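Local coordinates for major royal jelly protein 1 (Apis mellifera, PDB 5YYL) that is the most abundant protein of royal jelly, probably nourishing developing honeybee larvae, and binds the sterol 24-methylenecholesterol, at residues G57-Y61 and K62-P66; F319-G323 and D324-G328. One frame throughout, in Å; residues are numbered along the deposited sequence.

Contact 1: G57-Y61 and K62-P66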
loop_
_atom_site.group_PDB
_atom_site.type_symbol
_atom_site.label_atom_id
_atom_site.label_comp_id
_atom_site.label_asym_id
_atom_site.label_seq_id
_atom_site.Cartn_x
_atom_site.Cartn_y
_atom_site.Cartn_z
ATOM N N GLY A 57 -26.419 -33.080 -33.456
ATOM C CA GLY A 57 -27.549 -32.146 -33.458
ATOM C C GLY A 57 -27.873 -31.569 -32.085
ATOM O O GLY A 57 -28.886 -30.870 -31.933
ATOM N N GLU A 58 -27.025 -31.861 -31.090
ATOM C CA GLU A 58 -27.092 -31.245 -29.760
ATOM C C GLU A 58 -26.778 -29.744 -29.796
ATOM O O GLU A 58 -27.255 -29.029 -28.928
ATOM C CB GLU A 58 -26.101 -31.934 -28.797
ATOM N N TYR A 59 -25.983 -29.294 -30.779
ATOM C CA TYR A 59 -25.566 -27.888 -30.887
ATOM C C TYR A 59 -25.513 -27.359 -32.337
ATOM O O TYR A 59 -24.529 -27.549 -33.035
ATOM C CB TYR A 59 -24.204 -27.678 -30.185
ATOM C CG TYR A 59 -23.520 -26.380 -30.577
ATOM C CD1 TYR A 59 -24.121 -25.142 -30.331
ATOM C CD2 TYR A 59 -22.300 -26.386 -31.248
ATOM C CE1 TYR A 59 -23.511 -23.957 -30.721
ATOM C CE2 TYR A 59 -21.686 -25.204 -31.636
ATOM C CZ TYR A 59 -22.295 -23.991 -31.370
ATOM O OH TYR A 59 -21.690 -22.821 -31.754
ATOM N N ASP A 60 -26.579 -26.682 -32.754
ATOM C CA ASP A 60 -26.610 -25.876 -33.976
ATOM C C ASP A 60 -26.541 -24.420 -33.528
ATOM O O ASP A 60 -27.386 -23.952 -32.754
ATOM C CB ASP A 60 -27.901 -26.118 -34.779
ATOM C CG ASP A 60 -27.894 -25.431 -36.164
ATOM O OD1 ASP A 60 -27.187 -24.420 -36.380
ATOM O OD2 ASP A 60 -28.624 -25.910 -37.057
ATOM N N TYR A 61 -25.532 -23.714 -34.025
ATOM C CA TYR A 61 -25.311 -22.310 -33.682
ATOM C C TYR A 61 -26.439 -21.380 -34.163
ATOM O O TYR A 61 -26.681 -20.336 -33.557
ATOM C CB TYR A 61 -23.948 -21.832 -34.215
ATOM C CG TYR A 61 -23.886 -21.504 -35.701
ATOM C CD1 TYR A 61 -24.053 -20.188 -36.145
ATOM C CD2 TYR A 61 -23.622 -22.491 -36.657
ATOM C CE1 TYR A 61 -23.978 -19.861 -37.494
ATOM C CE2 TYR A 61 -23.544 -22.174 -38.014
ATOM C CZ TYR A 61 -23.719 -20.854 -38.435
ATOM O OH TYR A 61 -23.650 -20.518 -39.784
ATOM N N LYS A 62 -27.121 -21.764 -35.240
ATOM C CA LYS A 62 -28.209 -20.951 -35.803
ATOM C C LYS A 62 -29.487 -20.928 -34.951
ATOM O O LYS A 62 -30.367 -20.110 -35.206
ATOM C CB LYS A 62 -28.549 -21.413 -37.234
ATOM C CG LYS A 62 -27.484 -21.086 -38.277
ATOM C CD LYS A 62 -27.922 -21.426 -39.705
ATOM C CE LYS A 62 -27.352 -22.751 -40.203
ATOM N NZ LYS A 62 -27.679 -23.912 -39.320
ATOM N N ASN A 63 -29.597 -21.810 -33.957
ATOM C CA ASN A 63 -30.800 -21.904 -33.121
ATOM C C ASN A 63 -30.590 -21.479 -31.665
ATOM O O ASN A 63 -31.376 -21.861 -30.797
ATOM C CB ASN A 63 -31.340 -23.346 -33.140
ATOM C CG ASN A 63 -31.552 -23.890 -34.542
ATOM O OD1 ASN A 63 -31.687 -23.143 -35.522
ATOM N ND2 ASN A 63 -31.589 -25.209 -34.640
ATOM N N ASN A 64 -29.551 -20.692 -31.388
ATOM C CA ASN A 64 -29.269 -20.269 -30.016
ATOM C C ASN A 64 -29.658 -18.814 -29.836
ATOM O O ASN A 64 -29.070 -17.925 -30.452
ATOM C CB ASN A 64 -27.813 -20.520 -29.654
ATOM C CG ASN A 64 -27.544 -21.986 -29.369
ATOM O OD1 ASN A 64 -27.368 -22.394 -28.221
ATOM N ND2 ASN A 64 -27.556 -22.794 -30.420
ATOM N N TYR A 65 -30.686 -18.599 -29.022
ATOM C CA TYR A 65 -31.281 -17.286 -28.813
ATOM C C TYR A 65 -31.345 -17.024 -27.312
ATOM O O TYR A 65 -31.846 -17.875 -26.546
ATOM C CB TYR A 65 -32.688 -17.212 -29.401
ATOM C CG TYR A 65 -32.806 -17.733 -30.818
ATOM C CD1 TYR A 65 -32.238 -17.037 -31.892
ATOM C CD2 TYR A 65 -33.487 -18.934 -31.090
ATOM C CE1 TYR A 65 -32.345 -17.514 -33.191
ATOM C CE2 TYR A 65 -33.600 -19.417 -32.387
ATOM C CZ TYR A 65 -33.025 -18.710 -33.430
ATOM O OH TYR A 65 -33.134 -19.198 -34.718
ATOM N N PRO A 66 -30.830 -15.862 -26.878
ATOM C CA PRO A 66 -30.775 -15.611 -25.443
ATOM C C PRO A 66 -32.092 -15.063 -24.915
ATOM O O PRO A 66 -32.722 -14.243 -25.558
ATOM C CB PRO A 66 -29.646 -14.585 -25.317
ATOM C CG PRO A 66 -29.678 -13.836 -26.613
ATOM C CD PRO A 66 -30.274 -14.742 -27.662
#
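Lys62 lays its CG over one face of the Tyr61 ring, 3.9 Å from the ring centroid and 16° off the normal, a CH-pi contact displaced toward the rim. Beyond CG the lysine bends at chi3 (-100°) and again at chi4, which brings its ammonium back to the Asp60 carboxylate. There NZ forms a salt bridge with OD1 of Asp60 at 3.0 Å, meeting the syn lone pair of that oxygen, while OD2 of Asp60 is 3.2 Å from the same NZ. Asp60 OD1 also accepts the backbone N-H of Lys62 at 2.9 Å, an Asx turn, here from 40° out of the carboxylate plane, so two donors grip one oxygen and limit rotation of the group. A weak bond of 3.3 Å from Asn63 N to Asp60 O closes a type I beta turn over Tyr61 and Lys62, which joins the Schellman end of helix 47-56, with Gly57 at positive phi, to strand 65-72. Asn64 ND2 approaches the Tyr59 ring obliquely, CD1 being 4.2 Å away, and the two side chains cross at about a right angle. The buried amide of Asn64 is satisfied by Tyr42 OH and Gly85 O, the Tyr59 hydroxyl bonds to Phe40 O, and Asn63 ND2 reaches Asn84 O.

Contact 2: F319-G323 and D324-G328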
loop_
_atom_site.group_PDB
_atom_site.type_symbol
_atom_site.label_atom_id
_atom_site.label_comp_id
_atom_site.label_asym_id
_atom_site.label_seq_id
_atom_site.Cartn_x
_atom_site.Cartn_y
_atom_site.Cartn_z
ATOM N N PHE A 319 -37.536 0.898 -19.210
ATOM C CA PHE A 319 -38.272 0.023 -20.103
ATOM C C PHE A 319 -37.888 0.209 -21.559
ATOM O O PHE A 319 -37.635 1.319 -22.010
ATOM C CB PHE A 319 -39.773 0.236 -19.926
ATOM C CG PHE A 319 -40.209 1.662 -20.066
ATOM C CD1 PHE A 319 -40.508 2.185 -21.312
ATOM C CD2 PHE A 319 -40.344 2.480 -18.940
ATOM C CE1 PHE A 319 -40.911 3.501 -21.444
ATOM C CE2 PHE A 319 -40.753 3.798 -19.065
ATOM C CZ PHE A 319 -41.038 4.307 -20.320
ATOM N N GLY A 320 -37.869 -0.893 -22.298
ATOM C CA GLY A 320 -37.532 -0.875 -23.696
ATOM C C GLY A 320 -38.735 -0.490 -24.538
ATOM O O GLY A 320 -39.837 -0.972 -24.314
ATOM N N LEU A 321 -38.494 0.361 -25.531
ATOM C CA LEU A 321 -39.524 0.840 -26.417
ATOM C C LEU A 321 -39.313 0.157 -27.764
ATOM O O LEU A 321 -38.417 0.511 -28.502
ATOM C CB LEU A 321 -39.431 2.359 -26.510
ATOM C CG LEU A 321 -39.868 3.078 -25.220
ATOM C CD1 LEU A 321 -39.185 4.415 -25.019
ATOM C CD2 LEU A 321 -41.373 3.271 -25.168
ATOM N N VAL A 322 -40.172 -0.807 -28.069
ATOM C CA VAL A 322 -40.031 -1.732 -29.206
ATOM C C VAL A 322 -39.911 -1.031 -30.565
ATOM O O VAL A 322 -39.026 -1.334 -31.361
ATOM C CB VAL A 322 -41.232 -2.724 -29.275
ATOM C CG1 VAL A 322 -41.145 -3.605 -30.522
ATOM C CG2 VAL A 322 -41.290 -3.621 -28.044
ATOM N N GLY A 323 -40.812 -0.104 -30.831
ATOM C CA GLY A 323 -40.852 0.565 -32.127
ATOM C C GLY A 323 -39.629 1.423 -32.368
ATOM O O GLY A 323 -38.942 1.264 -33.384
ATOM N N ASP A 324 -39.336 2.292 -31.398
ATOM C CA ASP A 324 -38.238 3.248 -31.502
ATOM C C ASP A 324 -36.850 2.601 -31.336
ATOM O O ASP A 324 -35.841 3.215 -31.693
ATOM C CB ASP A 324 -38.421 4.384 -30.473
ATOM C CG ASP A 324 -39.847 5.009 -30.504
ATOM O OD1 ASP A 324 -40.580 4.813 -31.508
ATOM O OD2 ASP A 324 -40.244 5.677 -29.512
ATOM N N SER A 325 -36.804 1.357 -30.838
ATOM C CA SER A 325 -35.557 0.657 -30.507
ATOM C C SER A 325 -34.760 1.534 -29.547
ATOM O O SER A 325 -33.641 1.965 -29.817
ATOM C CB SER A 325 -34.786 0.227 -31.766
ATOM O OG SER A 325 -34.014 1.273 -32.294
ATOM N N ALA A 326 -35.407 1.802 -28.422
ATOM C CA ALA A 326 -34.935 2.760 -27.443
ATOM C C ALA A 326 -35.164 2.240 -26.054
ATOM O O ALA A 326 -35.819 1.205 -25.849
ATOM C CB ALA A 326 -35.665 4.071 -27.616
ATOM N N LEU A 327 -34.575 2.954 -25.107
ATOM C CA LEU A 327 -34.761 2.697 -23.695
ATOM C C LEU A 327 -35.409 3.936 -23.123
ATOM O O LEU A 327 -34.950 5.041 -23.368
ATOM C CB LEU A 327 -33.404 2.431 -23.039
ATOM C CG LEU A 327 -33.343 2.258 -21.512
ATOM C CD1 LEU A 327 -34.330 1.205 -21.033
ATOM C CD2 LEU A 327 -31.916 1.957 -21.089
ATOM N N GLY A 328 -36.482 3.748 -22.380
ATOM C CA GLY A 328 -37.206 4.843 -21.750
ATOM C C GLY A 328 -37.142 4.721 -20.252
ATOM O O GLY A 328 -36.839 3.647 -19.725
#
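Segments 319-323 and 324-328 run antiparallel, Phe319 facing Gly328 and Leu321 facing Ala326 as hydrogen-bonded pairs on either side of the non-hydrogen-bonded pair Gly320-Leu327. The short strand axes approach to 4.5 Å with 138° between their directions. Gly328 N gives Phe319 O a bond of 2.7 Å, while Phe319 N returns one to Gly328 O. Leu321 N reaches Ala326 O at 2.8 Å and nearly straight; the return bond, Ala326 N to Leu321 O, is longer at 3.3 Å. Ser325 and Ala326 both face Leu321, a G1 beta bulge in which Ser325 adopts positive phi. The bulge sits at the turn end of a beta hairpin whose arms are the two middle strands of a four-stranded antiparallel propeller blade. With chi1 at 54°, CG of Phe319 sits between its backbone N and carbonyl carbon, swinging the ring over Gly328. Gly328 CA lies 4.2 Å from the ring centroid, 20° off the normal, a CH-pi contact. On the face that carries Phe319, Leu321 and Ala326, CD1 of Leu321 comes within 3.8 Å of Gly328 CA, and CD2 of Leu321 meets the edge of the Phe319 ring in plane. On the opposite face, Leu327 CD1 packs 3.4 Å from Phe319 O. At the turn, Ser325 OG donates to the carbonyl O of Asp324.

From the N terminus, the chain leaves helix 47-56 and makes the turn of contact 1 before entering strand 65-72, an outermost strand of the first four-stranded antiparallel sheet. Some 250 residues and several sheets later it reaches contact 2, where strand 316-321 turns back into strand 326-331. Each contact closes its own short loop; contact 1 is complete before contact 2 opens, so they lie in series, neither nested nor crossed. Their centres are 27 Å apart and their nearest atoms about 14 Å, without touching. Contact 1 thus joins a helix to a sheet, whereas contact 2 joins neighbouring strands within another sheet of the propeller.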